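Local coordinates for protein uncharacterized conserved (Bdellovibrio bacteriovorus, PDB 7O21) that probably trims cell-wall peptidoglycan as an LD-carboxypeptidase of the YkuD family, an activity linked to the curved shape of this predatory bacterium, at residues L25-L30 with S54-N59; Q64-Y69 with A163-L168; T88-Y93 with Q256-L261. All coordinates share one frame; numbering follows the deposited sequence.

Interaction 1: residues L25-L30 with S54-N59; sequences LLPASL and SVFERN
The ring of Phe56 overlaps the pyrrolidine of Pro27, its outer end resting against the proline's CG and CD. Phe56 belongs to strand 52-59 of the mixed sheet of the L,D-transpeptidase (YkuD) domain. Residues 25-30 come from the N-terminal part of the chain and run past this sheet. The type I beta turn from Pro27 to Leu30 brings the side chains of these two residues to the same phenylalanine.

The two side chains that touch Phe56 take different parts of it. Pro27 and Phe56 approach from opposite directions, and Pro27 CD lies 3.6 Å from Phe56 CZ. Leu30 instead slides past Phe56 near the root of the ring. Its CG stands anti to the backbone N (chi1 173°), and its CD2 reaches both CB and CG of Phe56. The approach to the ring is oblique in both cases.

No hydrogen bond crosses between the segments, and all three touching residues are buried. Leu45 of strand 42-47 also packs on Pro27 and Phe56, while Val43 and Val255 pack on Leu30. The turn therefore lies between the catalytic sheet and strand 246-257 of the NTF2-like domain. His187 donates to the carbonyl of Leu30 and more weakly to that of Pro27. Within the turn, Leu30 N makes a weak bond to Pro27 O at 3.3 Å. The leucine's contact with the aromatic residue is its CD2 methyl, 3.9 Å from Phe56 CB.

Interaction 2: residues Q64-Y69 with A163-L168; sequences QKITEY and ADYIKL
Tyr165 reaches across to strand 62-73 and meets Ile66 and Thr67 with its ring. The contact lies at the surface of the L,D-transpeptidase catalytic domain. It joins the loop after helix 156-163 to the side chains of Ile66 and Thr67 on strand 62-73.

From CB the tyrosine side chain points toward the strand. Its CG lies anti to the carbonyl carbon and beside the backbone N (chi1 -60°), which sends the ring out from the loop toward Ile66. The first ring atom on the isoleucine side, CD1, is 3.9 Å from Ile66 CD1. The next, CE1, makes the closest approach, 3.3 Å from the same methyl. CZ is again 3.9 Å from Ile66 CD1, and the phenolic OH lies 4.1 Å from it. One methyl thus lies against the CD1-CE1-CZ part of the ring. Across the ring from CD1, Tyr165 CE2 is 4.4 Å from Thr67 CG2, a looser touch. Both methyls come to the ring obliquely, from the same side of its plane.

Ile66 and Tyr165 approach from opposite directions. CG1 of Ile66 sits between the backbone N and the carbonyl carbon (chi1 60°), and the chain then extends to CD1 (chi2 177°). This carries the terminal methyl to the ring. No hydrogen bond links the two segments.

A type I beta turn runs from Ala163 to Ile166. Val55 of strand 52-59 packs on both Ile66 and Thr67. Tyr69 packs against helix 156-163, while Ile166 touches strands 91-99 and 113-116. Tyr165 thus reaches from the loop that follows the helix to strand 62-73, with Tyr42 of strand 42-47 edge-to-face against its ring.

Interaction 3: residues T88-Y93 with Q256-L261; sequences TPEGIY and QHNDQL
Glu90 carries its carboxylate to the hairpin of residues 256-261, where it meets His257 and Asn258. The hairpin turns through a type II' beta turn from His257 to Gln260. It belongs to the NTF2-like domain, and residues 88-93 lead into strand 91-99 of the catalytic domain, so this is a contact between domains.

Glu90 has CG between the backbone N and the carbonyl carbon (chi1 67°) and is extended beyond it. CG of His257 lies anti to the backbone N (chi1 -178°), which extends the ring toward Glu90. This places Glu90 OE1 at the edge of the His257 ring, near its plane, 3.1 Å from CE1. The carboxylate and ring planes are 70° apart. Asn258 ND2 gives OE2 a weak, bent hydrogen bond of 3.1 Å. Asn258 CG also lies over one face of the His257 ring, and Phe176 stacks on that ring. A water bridges Glu90 OE1 and His257 NE2, while the backbone N of Asp177 donates to OE1.

Gln260 is extended beyond CG and slides past Ile92 in the opposite direction. Its OE1 comes 3.6 Å from Ile92 CD1. Both ends of its amide also work through water. One water donates to OE1 and accepts from Ile92 N. Another accepts from Gln260 NE2 and lies 2.8 Å from Glu90 O, to which it can donate, though other acceptors compete.

The one direct hydrogen bond between the two segments is weak. Water carries much of the remaining polar contact. The carboxylate faces CE1 and reaches NE2 through water, so any stabilisation of a charged His257 would probably be indirect.

Overall arrangement
Interaction 1 is buried and apolar, interaction 2 is apolar but at the surface, and interaction 3 is partly buried and largely polar, with waters. Interactions 1 and 2 use neighbouring antiparallel strands, 52-59 and 62-73, and their centres lie about 11 Å apart. Val55 O and Ile66 N are among the backbone atoms that join them. Interaction 3 uses strand 91-99, elsewhere in the same mixed sheet, and reaches the NTF2-like domain. It touches interaction 1 through Ser29 O and Gln256 N, a probable hydrogen bond. Interactions 2 and 3 do not touch, with nearest atoms about 9 Å apart. Interaction 2 stays within the catalytic domain.

Interaction 1: residues L25-L30 with S54-N59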
loop_
_atom_site.group_PDB
_atom_site.type_symbol
_atom_site.label_atom_id
_atom_site.label_comp_id
_atom_site.label_asym_id
_atom_site.label_seq_id
_atom_site.Cartn_x
_atom_site.Cartn_y
_atom_site.Cartn_z
ATOM N N LEU A 25 -18.674 23.911 -20.097
ATOM C CA LEU A 25 -18.480 24.015 -18.644
ATOM C C LEU A 25 -17.435 22.966 -18.240
ATOM O O LEU A 25 -17.175 22.071 -18.983
ATOM C CB LEU A 25 -19.797 23.821 -17.899
ATOM C CG LEU A 25 -20.957 24.733 -18.303
ATOM C CD1 LEU A 25 -22.221 24.322 -17.592
ATOM C CD2 LEU A 25 -20.651 26.181 -18.019
ATOM N N LEU A 26 -16.887 23.148 -17.066
ATOM C CA LEU A 26 -15.826 22.294 -16.560
ATOM C C LEU A 26 -16.129 21.891 -15.124
ATOM O O LEU A 26 -16.763 22.639 -14.381
ATOM C CB LEU A 26 -14.498 23.062 -16.576
ATOM C CG LEU A 26 -13.898 23.425 -17.933
ATOM C CD1 LEU A 26 -12.736 24.390 -17.749
ATOM C CD2 LEU A 26 -13.453 22.181 -18.676
ATOM N N PRO A 27 -15.656 20.720 -14.696
ATOM C CA PRO A 27 -15.938 20.264 -13.325
ATOM C C PRO A 27 -15.172 21.086 -12.296
ATOM O O PRO A 27 -13.939 21.182 -12.351
ATOM C CB PRO A 27 -15.468 18.804 -13.341
ATOM C CG PRO A 27 -14.428 18.766 -14.419
ATOM C CD PRO A 27 -14.880 19.743 -15.470
ATOM N N ALA A 28 -15.912 21.648 -11.334
ATOM C CA ALA A 28 -15.321 22.565 -10.363
ATOM C C ALA A 28 -14.247 21.894 -9.517
ATOM O O ALA A 28 -13.345 22.575 -9.017
ATOM C CB ALA A 28 -16.407 23.151 -9.458
ATOM N N SER A 29 -14.337 20.584 -9.321
ATOM C CA SER A 29 -13.453 19.908 -8.381
ATOM C C SER A 29 -12.116 19.493 -8.980
ATOM O O SER A 29 -11.174 19.235 -8.218
ATOM C CB SER A 29 -14.141 18.703 -7.737
ATOM O OG SER A 29 -15.300 19.111 -7.005
ATOM N N LEU A 30 -12.005 19.398 -10.304
ATOM C CA LEU A 30 -10.745 19.031 -10.942
ATOM C C LEU A 30 -10.144 20.320 -11.476
ATOM O O LEU A 30 -10.539 20.810 -12.538
ATOM C CB LEU A 30 -10.973 18.018 -12.057
ATOM C CG LEU A 30 -9.739 17.693 -12.899
ATOM C CD1 LEU A 30 -8.602 17.126 -12.045
ATOM C CD2 LEU A 30 -10.099 16.703 -14.011
ATOM N N SER A 54 -16.136 10.317 -17.375
ATOM C CA SER A 54 -15.463 11.150 -18.356
ATOM C C SER A 54 -13.955 11.021 -18.205
ATOM O O SER A 54 -13.444 10.711 -17.128
ATOM C CB SER A 54 -15.816 12.625 -18.182
ATOM O OG SER A 54 -17.215 12.834 -18.114
ATOM N N VAL A 55 -13.249 11.225 -19.311
ATOM C CA VAL A 55 -11.794 11.287 -19.312
ATOM C C VAL A 55 -11.380 12.719 -19.606
ATOM O O VAL A 55 -11.824 13.306 -20.595
ATOM C CB VAL A 55 -11.180 10.319 -20.337
ATOM C CG1 VAL A 55 -9.663 10.353 -20.234
ATOM C CG2 VAL A 55 -11.695 8.914 -20.106
ATOM N N PHE A 56 -10.553 13.291 -18.740
ATOM C CA PHE A 56 -9.978 14.605 -18.965
ATOM C C PHE A 56 -8.484 14.471 -19.208
ATOM O O PHE A 56 -7.827 13.567 -18.679
ATOM C CB PHE A 56 -10.221 15.520 -17.753
ATOM C CG PHE A 56 -11.631 16.015 -17.663
ATOM C CD1 PHE A 56 -12.621 15.213 -17.112
ATOM C CD2 PHE A 56 -11.978 17.260 -18.165
ATOM C CE1 PHE A 56 -13.928 15.655 -17.037
ATOM C CE2 PHE A 56 -13.301 17.705 -18.104
ATOM C CZ PHE A 56 -14.264 16.900 -17.533
ATOM N N GLU A 57 -7.953 15.367 -20.035
ATOM C CA GLU A 57 -6.535 15.408 -20.353
ATOM C C GLU A 57 -5.976 16.788 -20.039
ATOM O O GLU A 57 -6.659 17.810 -20.183
ATOM C CB GLU A 57 -6.249 15.035 -21.837
ATOM C CG GLU A 57 -4.756 14.877 -22.132
ATOM C CD GLU A 57 -4.436 14.487 -23.570
ATOM O OE1 GLU A 57 -5.364 14.473 -24.404
ATOM O OE2 GLU A 57 -3.251 14.193 -23.838
ATOM N N ARG A 58 -4.712 16.804 -19.631
ATOM C CA ARG A 58 -4.010 18.057 -19.403
ATOM C C ARG A 58 -3.831 18.812 -20.713
ATOM O O ARG A 58 -3.475 18.235 -21.744
ATOM C CB ARG A 58 -2.637 17.766 -18.815
ATOM C CG ARG A 58 -1.892 19.023 -18.390
ATOM C CD ARG A 58 -0.428 18.739 -18.092
ATOM N NE ARG A 58 0.267 18.179 -19.258
ATOM C CZ ARG A 58 0.836 16.975 -19.308
ATOM N NH1 ARG A 58 0.842 16.173 -18.256
ATOM N NH2 ARG A 58 1.415 16.560 -20.435
ATOM N N ASN A 59 -4.078 20.107 -20.671
ATOM C CA ASN A 59 -3.801 21.013 -21.789
ATOM C C ASN A 59 -3.097 22.215 -21.166
ATOM O O ASN A 59 -3.722 23.233 -20.873
ATOM C CB ASN A 59 -5.101 21.388 -22.498
ATOM C CG ASN A 59 -4.907 22.435 -23.564
ATOM O OD1 ASN A 59 -3.833 22.571 -24.135
ATOM N ND2 ASN A 59 -5.964 23.190 -23.839
#

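Interaction 2: residues Q64-Y69 with A163-L168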
loop_
_atom_site.group_PDB
_atom_site.type_symbol
_atom_site.label_atom_id
_atom_site.label_comp_id
_atom_site.label_asym_id
_atom_site.label_seq_id
_atom_site.Cartn_x
_atom_site.Cartn_y
_atom_site.Cartn_z
ATOM N N GLN A 64 -9.118 19.402 -20.468
ATOM C CA GLN A 64 -9.999 19.239 -21.617
ATOM C C GLN A 64 -10.656 17.871 -21.532
ATOM O O GLN A 64 -9.965 16.868 -21.356
ATOM C CB GLN A 64 -9.181 19.339 -22.908
ATOM C CG GLN A 64 -10.005 19.328 -24.184
ATOM C CD GLN A 64 -9.164 19.598 -25.411
ATOM O OE1 GLN A 64 -7.971 19.886 -25.311
ATOM N NE2 GLN A 64 -9.784 19.514 -26.584
ATOM N N LYS A 65 -11.978 17.827 -21.664
ATOM C CA LYS A 65 -12.677 16.549 -21.691
ATOM C C LYS A 65 -12.492 15.931 -23.066
ATOM O O LYS A 65 -12.735 16.582 -24.088
ATOM C CB LYS A 65 -14.166 16.738 -21.395
ATOM C CG LYS A 65 -14.938 15.426 -21.266
ATOM C CD LYS A 65 -16.438 15.658 -21.075
ATOM C CE LYS A 65 -16.782 15.931 -19.612
ATOM N NZ LYS A 65 -18.253 16.055 -19.358
ATOM N N ILE A 66 -12.045 14.679 -23.100
ATOM C CA ILE A 66 -11.781 14.014 -24.361
ATOM C C ILE A 66 -12.817 12.951 -24.701
ATOM O O ILE A 66 -13.052 12.702 -25.887
ATOM C CB ILE A 66 -10.355 13.452 -24.478
ATOM C CG1 ILE A 66 -10.117 12.428 -23.385
ATOM C CG2 ILE A 66 -9.321 14.581 -24.422
ATOM C CD1 ILE A 66 -8.749 11.772 -23.459
ATOM N N THR A 67 -13.443 12.322 -23.712
ATOM C CA THR A 67 -14.481 11.335 -23.987
ATOM C C THR A 67 -15.354 11.156 -22.748
ATOM O O THR A 67 -15.046 11.663 -21.665
ATOM C CB THR A 67 -13.870 10.008 -24.447
ATOM O OG1 THR A 67 -14.890 9.193 -25.047
ATOM C CG2 THR A 67 -13.251 9.271 -23.272
ATOM N N GLU A 68 -16.468 10.443 -22.930
ATOM C CA GLU A 68 -17.461 10.261 -21.885
ATOM C C GLU A 68 -18.298 9.030 -22.215
ATOM O O GLU A 68 -18.642 8.802 -23.381
ATOM C CB GLU A 68 -18.372 11.493 -21.806
ATOM C CG GLU A 68 -19.388 11.457 -20.688
ATOM C CD GLU A 68 -20.013 12.815 -20.448
ATOM O OE1 GLU A 68 -19.264 13.779 -20.175
ATOM O OE2 GLU A 68 -21.245 12.924 -20.543
ATOM N N TYR A 69 -18.621 8.246 -21.195
ATOM C CA TYR A 69 -19.372 7.014 -21.376
ATOM C C TYR A 69 -20.356 6.848 -20.220
ATOM O O TYR A 69 -20.162 7.425 -19.154
ATOM C CB TYR A 69 -18.425 5.812 -21.357
ATOM C CG TYR A 69 -17.294 5.906 -22.358
ATOM C CD1 TYR A 69 -17.544 5.755 -23.710
ATOM C CD2 TYR A 69 -15.986 6.136 -21.954
ATOM C CE1 TYR A 69 -16.534 5.834 -24.641
ATOM C CE2 TYR A 69 -14.956 6.217 -22.886
ATOM C CZ TYR A 69 -15.244 6.063 -24.225
ATOM O OH TYR A 69 -14.252 6.140 -25.174
ATOM N N ALA A 163 -8.803 1.421 -20.807
ATOM C CA ALA A 163 -7.489 0.860 -20.534
ATOM C C ALA A 163 -6.395 1.638 -21.249
ATOM O O ALA A 163 -5.271 1.739 -20.740
ATOM C CB ALA A 163 -7.451 -0.624 -20.919
ATOM N N ASP A 164 -6.714 2.224 -22.406
ATOM C CA ASP A 164 -5.738 3.007 -23.159
ATOM C C ASP A 164 -5.333 4.288 -22.445
ATOM O O ASP A 164 -4.275 4.848 -22.755
ATOM C CB ASP A 164 -6.284 3.338 -24.552
ATOM C CG ASP A 164 -6.419 2.110 -25.433
ATOM O OD1 ASP A 164 -5.724 1.102 -25.169
ATOM O OD2 ASP A 164 -7.226 2.151 -26.386
ATOM N N TYR A 165 -6.137 4.769 -21.504
ATOM C CA TYR A 165 -5.834 6.019 -20.817
ATOM C C TYR A 165 -5.267 5.818 -19.422
ATOM O O TYR A 165 -4.910 6.805 -18.771
ATOM C CB TYR A 165 -7.094 6.881 -20.701
ATOM C CG TYR A 165 -7.736 7.270 -22.008
ATOM C CD1 TYR A 165 -7.193 8.266 -22.802
ATOM C CD2 TYR A 165 -8.908 6.656 -22.432
ATOM C CE1 TYR A 165 -7.793 8.638 -23.996
ATOM C CE2 TYR A 165 -9.514 7.017 -23.621
ATOM C CZ TYR A 165 -8.951 8.004 -24.399
ATOM O OH TYR A 165 -9.570 8.361 -25.580
ATOM N N ILE A 166 -5.185 4.589 -18.934
ATOM C CA ILE A 166 -4.878 4.338 -17.533
ATOM C C ILE A 166 -3.418 3.938 -17.392
ATOM O O ILE A 166 -2.970 2.940 -17.972
ATOM C CB ILE A 166 -5.818 3.284 -16.932
ATOM C CG1 ILE A 166 -7.234 3.852 -16.837
ATOM C CG2 ILE A 166 -5.314 2.842 -15.556
ATOM C CD1 ILE A 166 -8.271 2.775 -16.589
ATOM N N LYS A 167 -2.682 4.720 -16.612
ATOM C CA LYS A 167 -1.307 4.419 -16.247
ATOM C C LYS A 167 -1.350 3.879 -14.825
ATOM O O LYS A 167 -1.733 4.591 -13.888
ATOM C CB LYS A 167 -0.478 5.697 -16.342
ATOM C CG LYS A 167 1.008 5.530 -16.110
ATOM C CD LYS A 167 1.679 6.868 -16.470
ATOM C CE LYS A 167 3.164 6.773 -16.600
ATOM N NZ LYS A 167 3.653 8.126 -16.956
ATOM N N LEU A 168 -0.988 2.608 -14.665
ATOM C CA LEU A 168 -1.111 1.974 -13.362
ATOM C C LEU A 168 -0.240 2.686 -12.340
ATOM O O LEU A 168 0.911 3.035 -12.616
ATOM C CB LEU A 168 -0.719 0.502 -13.456
ATOM C CG LEU A 168 -1.649 -0.346 -14.317
ATOM C CD1 LEU A 168 -1.176 -1.790 -14.251
ATOM C CD2 LEU A 168 -3.088 -0.212 -13.840
#

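Interaction 3: residues T88-Y93 with Q256-L261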
loop_
_atom_site.group_PDB
_atom_site.type_symbol
_atom_site.label_atom_id
_atom_site.label_comp_id
_atom_site.label_asym_id
_atom_site.label_seq_id
_atom_site.Cartn_x
_atom_site.Cartn_y
_atom_site.Cartn_z
ATOM N N THR A 88 -22.680 5.173 -1.072
ATOM C CA THR A 88 -21.421 4.518 -1.390
ATOM C C THR A 88 -20.291 5.527 -1.265
ATOM O O THR A 88 -20.518 6.739 -1.358
ATOM C CB THR A 88 -21.465 3.984 -2.829
ATOM O OG1 THR A 88 -21.988 5.001 -3.693
ATOM C CG2 THR A 88 -22.371 2.757 -2.918
ATOM N N PRO A 89 -19.059 5.064 -1.066
ATOM C CA PRO A 89 -17.953 6.007 -0.876
ATOM C C PRO A 89 -17.744 6.926 -2.070
ATOM O O PRO A 89 -17.946 6.550 -3.225
ATOM C CB PRO A 89 -16.740 5.096 -0.658
ATOM C CG PRO A 89 -17.316 3.824 -0.132
ATOM C CD PRO A 89 -18.638 3.671 -0.841
ATOM N N GLU A 90 -17.338 8.151 -1.771
ATOM C CA GLU A 90 -16.893 9.097 -2.775
ATOM C C GLU A 90 -15.535 9.625 -2.344
ATOM O O GLU A 90 -15.230 9.693 -1.145
ATOM C CB GLU A 90 -17.906 10.237 -3.004
ATOM C CG GLU A 90 -18.093 11.175 -1.830
ATOM C CD GLU A 90 -19.096 12.293 -2.114
ATOM O OE1 GLU A 90 -19.208 12.725 -3.280
ATOM O OE2 GLU A 90 -19.767 12.751 -1.167
ATOM N N GLY A 91 -14.704 9.977 -3.312
ATOM C CA GLY A 91 -13.394 10.481 -2.962
ATOM C C GLY A 91 -12.463 10.586 -4.152
ATOM O O GLY A 91 -12.876 10.490 -5.317
ATOM N N ILE A 92 -11.193 10.786 -3.816
ATOM C CA ILE A 92 -10.148 11.146 -4.755
ATOM C C ILE A 92 -9.147 10.003 -4.723
ATOM O O ILE A 92 -8.373 9.887 -3.762
ATOM C CB ILE A 92 -9.475 12.469 -4.344
ATOM C CG1 ILE A 92 -10.502 13.606 -4.208
ATOM C CG2 ILE A 92 -8.395 12.857 -5.338
ATOM C CD1 ILE A 92 -9.968 14.816 -3.415
ATOM N N TYR A 93 -9.156 9.165 -5.763
ATOM C CA TYR A 93 -8.403 7.917 -5.757
ATOM C C TYR A 93 -7.462 7.836 -6.952
ATOM O O TYR A 93 -7.444 8.694 -7.829
ATOM C CB TYR A 93 -9.362 6.712 -5.751
ATOM C CG TYR A 93 -10.244 6.778 -4.538
ATOM C CD1 TYR A 93 -9.724 6.519 -3.275
ATOM C CD2 TYR A 93 -11.560 7.199 -4.636
ATOM C CE1 TYR A 93 -10.504 6.637 -2.155
ATOM C CE2 TYR A 93 -12.353 7.314 -3.509
ATOM C CZ TYR A 93 -11.814 7.032 -2.274
ATOM O OH TYR A 93 -12.589 7.164 -1.142
ATOM N N GLN A 256 -10.141 19.589 -5.512
ATOM C CA GLN A 256 -10.814 20.123 -4.332
ATOM C C GLN A 256 -12.270 19.701 -4.410
ATOM O O GLN A 256 -12.997 20.144 -5.301
ATOM C CB GLN A 256 -10.701 21.645 -4.284
ATOM C CG GLN A 256 -10.845 22.210 -2.877
ATOM C CD GLN A 256 -12.267 22.147 -2.357
ATOM O OE1 GLN A 256 -12.580 21.403 -1.410
ATOM N NE2 GLN A 256 -13.142 22.937 -2.966
ATOM N N HIS A 257 -12.692 18.844 -3.489
ATOM C CA HIS A 257 -14.052 18.328 -3.482
ATOM C C HIS A 257 -14.535 18.186 -2.045
ATOM O O HIS A 257 -13.819 17.649 -1.197
ATOM C CB HIS A 257 -14.108 16.983 -4.221
ATOM C CG HIS A 257 -15.477 16.397 -4.297
ATOM N ND1 HIS A 257 -15.869 15.324 -3.527
ATOM C CD2 HIS A 257 -16.551 16.745 -5.038
ATOM C CE1 HIS A 257 -17.124 15.025 -3.803
ATOM N NE2 HIS A 257 -17.567 15.882 -4.705
ATOM N N ASN A 258 -15.756 18.664 -1.772
ATOM C CA ASN A 258 -16.345 18.611 -0.418
ATOM C C ASN A 258 -15.367 19.289 0.541
ATOM O O ASN A 258 -14.965 20.438 0.305
ATOM C CB ASN A 258 -16.734 17.185 -0.042
ATOM C CG ASN A 258 -18.007 16.716 -0.726
ATOM O OD1 ASN A 258 -18.801 17.525 -1.183
ATOM N ND2 ASN A 258 -18.201 15.402 -0.783
ATOM N N ASP A 259 -14.949 18.628 1.607
ATOM C CA ASP A 259 -14.035 19.215 2.572
ATOM C C ASP A 259 -12.568 19.043 2.197
ATOM O O ASP A 259 -11.704 19.560 2.909
ATOM C CB ASP A 259 -14.280 18.571 3.943
ATOM C CG ASP A 259 -14.183 17.035 3.908
ATOM O OD1 ASP A 259 -14.583 16.398 2.893
ATOM O OD2 ASP A 259 -13.706 16.450 4.910
ATOM N N GLN A 260 -12.263 18.360 1.100
ATOM C CA GLN A 260 -10.922 17.836 0.839
ATOM C C GLN A 260 -10.180 18.643 -0.220
ATOM O O GLN A 260 -10.775 19.149 -1.182
ATOM C CB GLN A 260 -11.028 16.391 0.345
ATOM C CG GLN A 260 -11.510 15.425 1.410
ATOM C CD GLN A 260 -11.787 14.050 0.863
ATOM O OE1 GLN A 260 -11.566 13.775 -0.329
ATOM N NE2 GLN A 260 -12.300 13.175 1.714
ATOM N N LEU A 261 -8.863 18.750 -0.029
ATOM C CA LEU A 261 -7.950 19.307 -1.020
ATOM C C LEU A 261 -6.777 18.352 -1.151
ATOM O O LEU A 261 -6.177 17.966 -0.145
ATOM C CB LEU A 261 -7.429 20.690 -0.600
ATOM C CG LEU A 261 -6.334 21.327 -1.469
ATOM C CD1 LEU A 261 -6.846 21.645 -2.861
ATOM C CD2 LEU A 261 -5.775 22.582 -0.813
HETATM O O HOH W 1 -13.003 10.253 0.528
HETATM O O HOH W 2 -20.289 14.990 -4.379
HETATM O O HOH W 3 -10.894 11.238 -0.965
#